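Local coordinates for putative peptidyl-arginine deiminase family protein (Campylobacter jejuni subsp. jejuni serotype O:2, PDB 6B10) that probably acts as an agmatine deiminase, hydrolysing agmatine to N-carbamoylputrescine on the route to the polyamine putrescine, at residues E18-L24 with S324-K330; D90-I94 with D121-N125. All blocks are in the same frame, centred on the assembly; numbering follows the deposited sequence. Where two conformers were deposited one is given.

Both contacts are buried within one chain, and contact 2 is nested in the loop that contact 1 closes. Contact 1 pairs strands, so main-chain hydrogen bonds dominate; it is most open to solvent at its E18 and K330 end. Contact 2 sets the end of short helix 88-91 and the loop after it against helix 120-133, using an aromatic packing contact, one hydrogen bond from a side-chain amide and a potassium ion that F91 O helps to bind. They meet at Q326, whose CG lies 3.6 Å from A93 O. Helix 120-133 serves both: its early residues D121-N125 make contact 2, while F129 and F133 pack on the Y21, M23 and R328 face of contact 1.

Contact 1 (E18-L24 with S324-K330); sequences EQEYLML and SCQNRFK
Strands 21-24 and 326-329 run antiparallel, their axes approaching to 4.8 Å at 150°. M23 pairs with Q326 (M23 N to Q326 O 2.8 Å, Q326 N to M23 O 2.9 Å); L22 faces N327 in a non-hydrogen-bonded pair. Y21 pairs with R328: R328 N donates to Y21 O (3.0 Å), and R328 O accepts from Y21 N (3.2 Å) and E20 N (2.8 Å). E20 (-102/-44) is the extra residue of this classic bulge. K330 N donates to E18 O (3.0 Å), and a water bridges E18 O and K330 O.

On one face apolar L22 (t, p) packs CD1 3.8 Å from C325 SG, and N327 (m) donates from ND2 to OE1 of Q19 (m, t) at 2.8 Å, linking two buried amides; R89 binds N327 OD1. On the other, M23 (m, t, m) lays CE 3.9 Å from CG of Q326 (t, p), which folds OE1 back to N327 N (2.9 Å). R328's long chain, extended (t, t, t), carries its charge past Y21 (m) to a salt bridge with E135; E20 forms one with K56. The C-terminal strand thus completes an N-terminal sheet, closing the ring as in the pentein alpha/beta propeller.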
loop_
_atom_site.group_PDB
_atom_site.type_symbol
_atom_site.label_atom_id
_atom_site.label_comp_id
_atom_site.label_asym_id
_atom_site.label_seq_id
_atom_site.Cartn_x
_atom_site.Cartn_y
_atom_site.Cartn_z
ATOM N N GLU A 18 -11.310 7.419 6.883
ATOM C CA GLU A 18 -12.238 7.644 5.781
ATOM C C GLU A 18 -11.522 8.251 4.579
ATOM O O GLU A 18 -10.656 9.113 4.727
ATOM C CB GLU A 18 -13.396 8.548 6.226
ATOM C CG GLU A 18 -14.557 8.588 5.238
ATOM C CD GLU A 18 -15.797 9.279 5.796
ATOM O OE1 GLU A 18 -15.660 10.141 6.688
ATOM O OE2 GLU A 18 -16.915 8.968 5.334
ATOM N N GLN A 19 -11.903 7.799 3.393
ATOM C CA GLN A 19 -11.231 8.175 2.165
ATOM C C GLN A 19 -12.189 8.775 1.142
ATOM O O GLN A 19 -13.401 8.566 1.207
ATOM C CB GLN A 19 -10.557 6.940 1.550
ATOM C CG GLN A 19 -9.467 6.312 2.409
ATOM C CD GLN A 19 -9.098 4.910 1.941
ATOM O OE1 GLN A 19 -9.006 4.651 0.736
ATOM N NE2 GLN A 19 -8.895 3.995 2.890
ATOM N N GLU A 20 -11.612 9.526 0.205
ATOM C CA GLU A 20 -12.364 10.113 -0.896
ATOM C C GLU A 20 -12.148 9.289 -2.168
ATOM O O GLU A 20 -13.097 9.002 -2.891
ATOM C CB GLU A 20 -11.944 11.572 -1.113
ATOM C CG GLU A 20 -12.905 12.383 -1.973
ATOM C CD GLU A 20 -14.183 12.752 -1.245
ATOM O OE1 GLU A 20 -14.103 13.416 -0.194
ATOM O OE2 GLU A 20 -15.272 12.391 -1.736
ATOM N N TYR A 21 -10.901 8.897 -2.428
ATOM C CA TYR A 21 -10.565 8.102 -3.609
ATOM C C TYR A 21 -9.618 6.954 -3.294
ATOM O O TYR A 21 -8.774 7.063 -2.401
ATOM C CB TYR A 21 -9.842 8.963 -4.640
ATOM C CG TYR A 21 -10.686 9.987 -5.371
ATOM C CD1 TYR A 21 -11.426 9.634 -6.494
ATOM C CD2 TYR A 21 -10.704 11.319 -4.967
ATOM C CE1 TYR A 21 -12.171 10.572 -7.182
ATOM C CE2 TYR A 21 -11.455 12.265 -5.645
ATOM C CZ TYR A 21 -12.182 11.887 -6.751
ATOM O OH TYR A 21 -12.924 12.829 -7.427
ATOM N N LEU A 22 -9.755 5.863 -4.047
ATOM C CA LEU A 22 -8.640 4.957 -4.290
ATOM C C LEU A 22 -8.125 5.239 -5.705
ATOM O O LEU A 22 -8.894 5.292 -6.670
ATOM C CB LEU A 22 -9.044 3.485 -4.149
ATOM C CG LEU A 22 -7.868 2.501 -4.031
ATOM C CD1 LEU A 22 -7.158 2.639 -2.693
ATOM C CD2 LEU A 22 -8.316 1.060 -4.212
ATOM N N MET A 23 -6.820 5.417 -5.818
ATOM C CA MET A 23 -6.215 5.814 -7.071
ATOM C C MET A 23 -5.346 4.694 -7.621
ATOM O O MET A 23 -4.586 4.071 -6.885
ATOM C CB MET A 23 -5.394 7.072 -6.852
ATOM C CG MET A 23 -6.198 8.194 -6.208
ATOM S SD MET A 23 -5.279 9.726 -6.017
ATOM C CE MET A 23 -3.891 9.194 -5.025
ATOM N N LEU A 24 -5.482 4.436 -8.918
ATOM C CA LEU A 24 -4.714 3.404 -9.602
ATOM C C LEU A 24 -4.181 3.913 -10.943
ATOM O O LEU A 24 -4.769 4.799 -11.571
ATOM C CB LEU A 24 -5.581 2.163 -9.842
ATOM C CG LEU A 24 -6.302 1.576 -8.619
ATOM C CD1 LEU A 24 -7.729 2.086 -8.523
ATOM C CD2 LEU A 24 -6.301 0.050 -8.643
ATOM N N SER A 324 -0.579 -1.668 -6.063
ATOM C CA SER A 324 -1.210 -1.100 -7.254
ATOM C C SER A 324 -2.150 0.082 -6.991
ATOM O O SER A 324 -2.828 0.537 -7.911
ATOM C CB SER A 324 -2.022 -2.181 -7.956
ATOM O OG SER A 324 -3.273 -2.318 -7.320
ATOM N N CYS A 325 -2.226 0.573 -5.758
ATOM C CA CYS A 325 -3.164 1.644 -5.465
ATOM C C CYS A 325 -2.644 2.609 -4.420
ATOM O O CYS A 325 -1.656 2.340 -3.734
ATOM C CB CYS A 325 -4.515 1.064 -5.047
ATOM S SG CYS A 325 -4.520 0.100 -3.510
ATOM N N GLN A 326 -3.289 3.763 -4.340
ATOM C CA GLN A 326 -2.968 4.747 -3.320
ATOM C C GLN A 326 -4.265 5.347 -2.788
ATOM O O GLN A 326 -5.232 5.533 -3.526
ATOM C CB GLN A 326 -2.047 5.826 -3.888
ATOM C CG GLN A 326 -1.600 6.889 -2.890
ATOM C CD GLN A 326 -0.865 6.316 -1.688
ATOM O OE1 GLN A 326 -1.481 5.734 -0.789
ATOM N NE2 GLN A 326 0.453 6.484 -1.659
ATOM N N ASN A 327 -4.279 5.631 -1.496
ATOM C CA ASN A 327 -5.461 6.163 -0.846
ATOM C C ASN A 327 -5.360 7.676 -0.766
ATOM O O ASN A 327 -4.286 8.216 -0.522
ATOM C CB ASN A 327 -5.600 5.561 0.563
ATOM C CG ASN A 327 -5.425 4.056 0.564
ATOM O OD1 ASN A 327 -4.303 3.550 0.637
ATOM N ND2 ASN A 327 -6.532 3.333 0.455
ATOM N N ARG A 328 -6.480 8.352 -0.988
ATOM C CA ARG A 328 -6.572 9.795 -0.794
ATOM C C ARG A 328 -7.691 10.006 0.208
ATOM O O ARG A 328 -8.834 9.620 -0.034
ATOM C CB ARG A 328 -6.859 10.514 -2.116
ATOM C CG ARG A 328 -7.120 12.009 -1.965
ATOM C CD ARG A 328 -7.123 12.726 -3.308
ATOM N NE ARG A 328 -7.768 14.038 -3.205
ATOM C CZ ARG A 328 -7.159 15.171 -2.854
ATOM N NH1 ARG A 328 -5.860 15.197 -2.565
ATOM N NH2 ARG A 328 -7.860 16.298 -2.790
ATOM N N PHE A 329 -7.351 10.591 1.349
ATOM C CA PHE A 329 -8.272 10.615 2.478
ATOM C C PHE A 329 -9.259 11.769 2.399
ATOM O O PHE A 329 -9.028 12.749 1.690
ATOM C CB PHE A 329 -7.497 10.585 3.800
ATOM C CG PHE A 329 -6.753 9.300 3.991
ATOM C CD1 PHE A 329 -7.363 8.216 4.605
ATOM C CD2 PHE A 329 -5.474 9.141 3.470
ATOM C CE1 PHE A 329 -6.701 7.008 4.733
ATOM C CE2 PHE A 329 -4.803 7.936 3.601
ATOM C CZ PHE A 329 -5.419 6.871 4.237
ATOM N N LYS A 330 -10.369 11.606 3.107
ATOM C CA LYS A 330 -11.458 12.575 3.130
ATOM C C LYS A 330 -11.246 13.576 4.264
ATOM O O LYS A 330 -10.861 13.199 5.370
ATOM C CB LYS A 330 -12.791 11.849 3.334
ATOM C CG LYS A 330 -14.038 12.722 3.202
ATOM C CD LYS A 330 -15.246 12.016 3.797
ATOM C CE LYS A 330 -16.492 12.891 3.796
ATOM N NZ LYS A 330 -17.168 12.921 2.471
HETATM O O HOH W 1 -9.889 10.857 6.595
#

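Contact 2 (D90-I94 with D121-N125); sequences DFGAI and DNAVN. With K (potassium ion), chain E.
F91 lays one ring face over D121, whose CB sits 3.6 Å from the ring centroid and only 12° off its normal, a CH-pi contact. F91 points its CB toward the helix, and with chi1 p (65°) its ring lies over D121, which adopts m and brings CG 3.5 Å from F91 CE2. An aromatic ring suits this place because its flat face accepts the methylene, while V124, beta-branched and apolar, fills the space at the ring edge, F91 CE1 to V124 CG1 at 4.1 Å. The nearest CA pairs are F91 with D121 and G92 with N125, each 6.6 Å apart, so one helical turn spans the contact.

The two segments belong to a beta-beta-alpha-beta unit, as in the pentein propeller: residues 90-93 lead into hairpin strand 94-98, strand 101-108 follows, and helix 120-133 crosses over to strand 138-141, parallel to 101-108.

From F91 (-115/-15) the chain opens through G92 (-57/161) and A93 (-73/142). N125, with chi1 m, has an amide able to donate ND2 to F91 O at 3.0 Å; its OD1 lies 3.6 Å from G92 CA. F91 O also binds potassium at 2.8 Å, so this carbonyl serves amide and cation together. A water 3.0 Å from K donates to D90 O, also at 3.0 Å, and D106 and F107 supply the remaining protein ligands.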
loop_
_atom_site.group_PDB
_atom_site.type_symbol
_atom_site.label_atom_id
_atom_site.label_comp_id
_atom_site.label_asym_id
_atom_site.label_seq_id
_atom_site.Cartn_x
_atom_site.Cartn_y
_atom_site.Cartn_z
ATOM N N ASP A 90 4.168 3.049 -4.892
ATOM C CA ASP A 90 5.585 3.436 -4.882
ATOM C C ASP A 90 5.781 4.947 -4.953
ATOM O O ASP A 90 6.571 5.509 -4.193
ATOM C CB ASP A 90 6.349 2.809 -6.060
ATOM C CG ASP A 90 6.601 1.323 -5.889
ATOM O OD1 ASP A 90 6.801 0.864 -4.743
ATOM O OD2 ASP A 90 6.628 0.614 -6.918
ATOM N N PHE A 91 5.076 5.597 -5.878
ATOM C CA PHE A 91 5.336 7.011 -6.167
ATOM C C PHE A 91 4.203 7.987 -5.830
ATOM O O PHE A 91 4.445 9.190 -5.765
ATOM C CB PHE A 91 5.788 7.196 -7.631
ATOM C CG PHE A 91 4.743 6.845 -8.647
ATOM C CD1 PHE A 91 3.762 7.755 -8.996
ATOM C CD2 PHE A 91 4.756 5.604 -9.273
ATOM C CE1 PHE A 91 2.799 7.435 -9.935
ATOM C CE2 PHE A 91 3.797 5.276 -10.213
ATOM C CZ PHE A 91 2.815 6.193 -10.545
ATOM N N GLY A 92 2.990 7.497 -5.600
ATOM C CA GLY A 92 1.845 8.372 -5.314
ATOM C C GLY A 92 2.031 9.308 -4.127
ATOM O O GLY A 92 2.885 9.087 -3.267
ATOM N N ALA A 93 1.220 10.359 -4.080
ATOM C CA ALA A 93 1.284 11.337 -2.996
ATOM C C ALA A 93 0.723 10.755 -1.699
ATOM O O ALA A 93 -0.275 10.030 -1.724
ATOM C CB ALA A 93 0.513 12.588 -3.377
ATOM N N ILE A 94 1.354 11.090 -0.576
ATOM C CA ILE A 94 0.968 10.548 0.735
ATOM C C ILE A 94 0.376 11.647 1.617
ATOM O O ILE A 94 1.023 12.658 1.860
ATOM C CB ILE A 94 2.179 9.892 1.437
ATOM C CG1 ILE A 94 2.597 8.623 0.693
ATOM C CG2 ILE A 94 1.857 9.535 2.882
ATOM C CD1 ILE A 94 3.999 8.161 1.024
ATOM N N ASP A 121 6.415 9.196 -13.762
ATOM C CA ASP A 121 5.817 9.016 -12.438
ATOM C C ASP A 121 5.994 10.248 -11.561
ATOM O O ASP A 121 5.052 10.687 -10.903
ATOM C CB ASP A 121 6.450 7.820 -11.726
ATOM C CG ASP A 121 6.163 6.501 -12.416
ATOM O OD1 ASP A 121 5.187 6.413 -13.196
ATOM O OD2 ASP A 121 6.929 5.548 -12.169
ATOM N N ASN A 122 7.210 10.789 -11.547
ATOM C CA ASN A 122 7.511 11.994 -10.777
ATOM C C ASN A 122 6.603 13.154 -11.177
ATOM O O ASN A 122 6.126 13.904 -10.324
ATOM C CB ASN A 122 8.972 12.400 -10.961
ATOM C CG ASN A 122 9.402 13.476 -9.987
ATOM O OD1 ASN A 122 9.562 14.637 -10.360
ATOM N ND2 ASN A 122 9.575 13.095 -8.724
ATOM N N ALA A 123 6.369 13.289 -12.478
ATOM C CA ALA A 123 5.466 14.305 -12.990
ATOM C C ALA A 123 4.011 13.982 -12.650
ATOM O O ALA A 123 3.288 14.856 -12.178
ATOM C CB ALA A 123 5.643 14.460 -14.491
ATOM N N VAL A 124 3.601 12.728 -12.863
ATOM C CA VAL A 124 2.201 12.291 -12.667
ATOM C C VAL A 124 1.506 13.005 -11.500
ATOM O O VAL A 124 0.373 13.474 -11.635
ATOM C CB VAL A 124 2.090 10.753 -12.449
ATOM C CG1 VAL A 124 0.702 10.362 -11.951
ATOM C CG2 VAL A 124 2.393 9.988 -13.732
ATOM N N ASN A 125 2.184 13.077 -10.359
ATOM C CA ASN A 125 1.619 13.723 -9.177
ATOM C C ASN A 125 1.373 15.225 -9.348
ATOM O O ASN A 125 0.371 15.752 -8.860
ATOM C CB ASN A 125 2.522 13.495 -7.964
ATOM C CG ASN A 125 2.532 12.050 -7.509
ATOM O OD1 ASN A 125 1.522 11.534 -7.016
ATOM N ND2 ASN A 125 3.673 11.383 -7.673
HETATM K K K E . 6.825 10.615 -5.220
HETATM O O HOH W 2 7.727 8.223 -3.649
#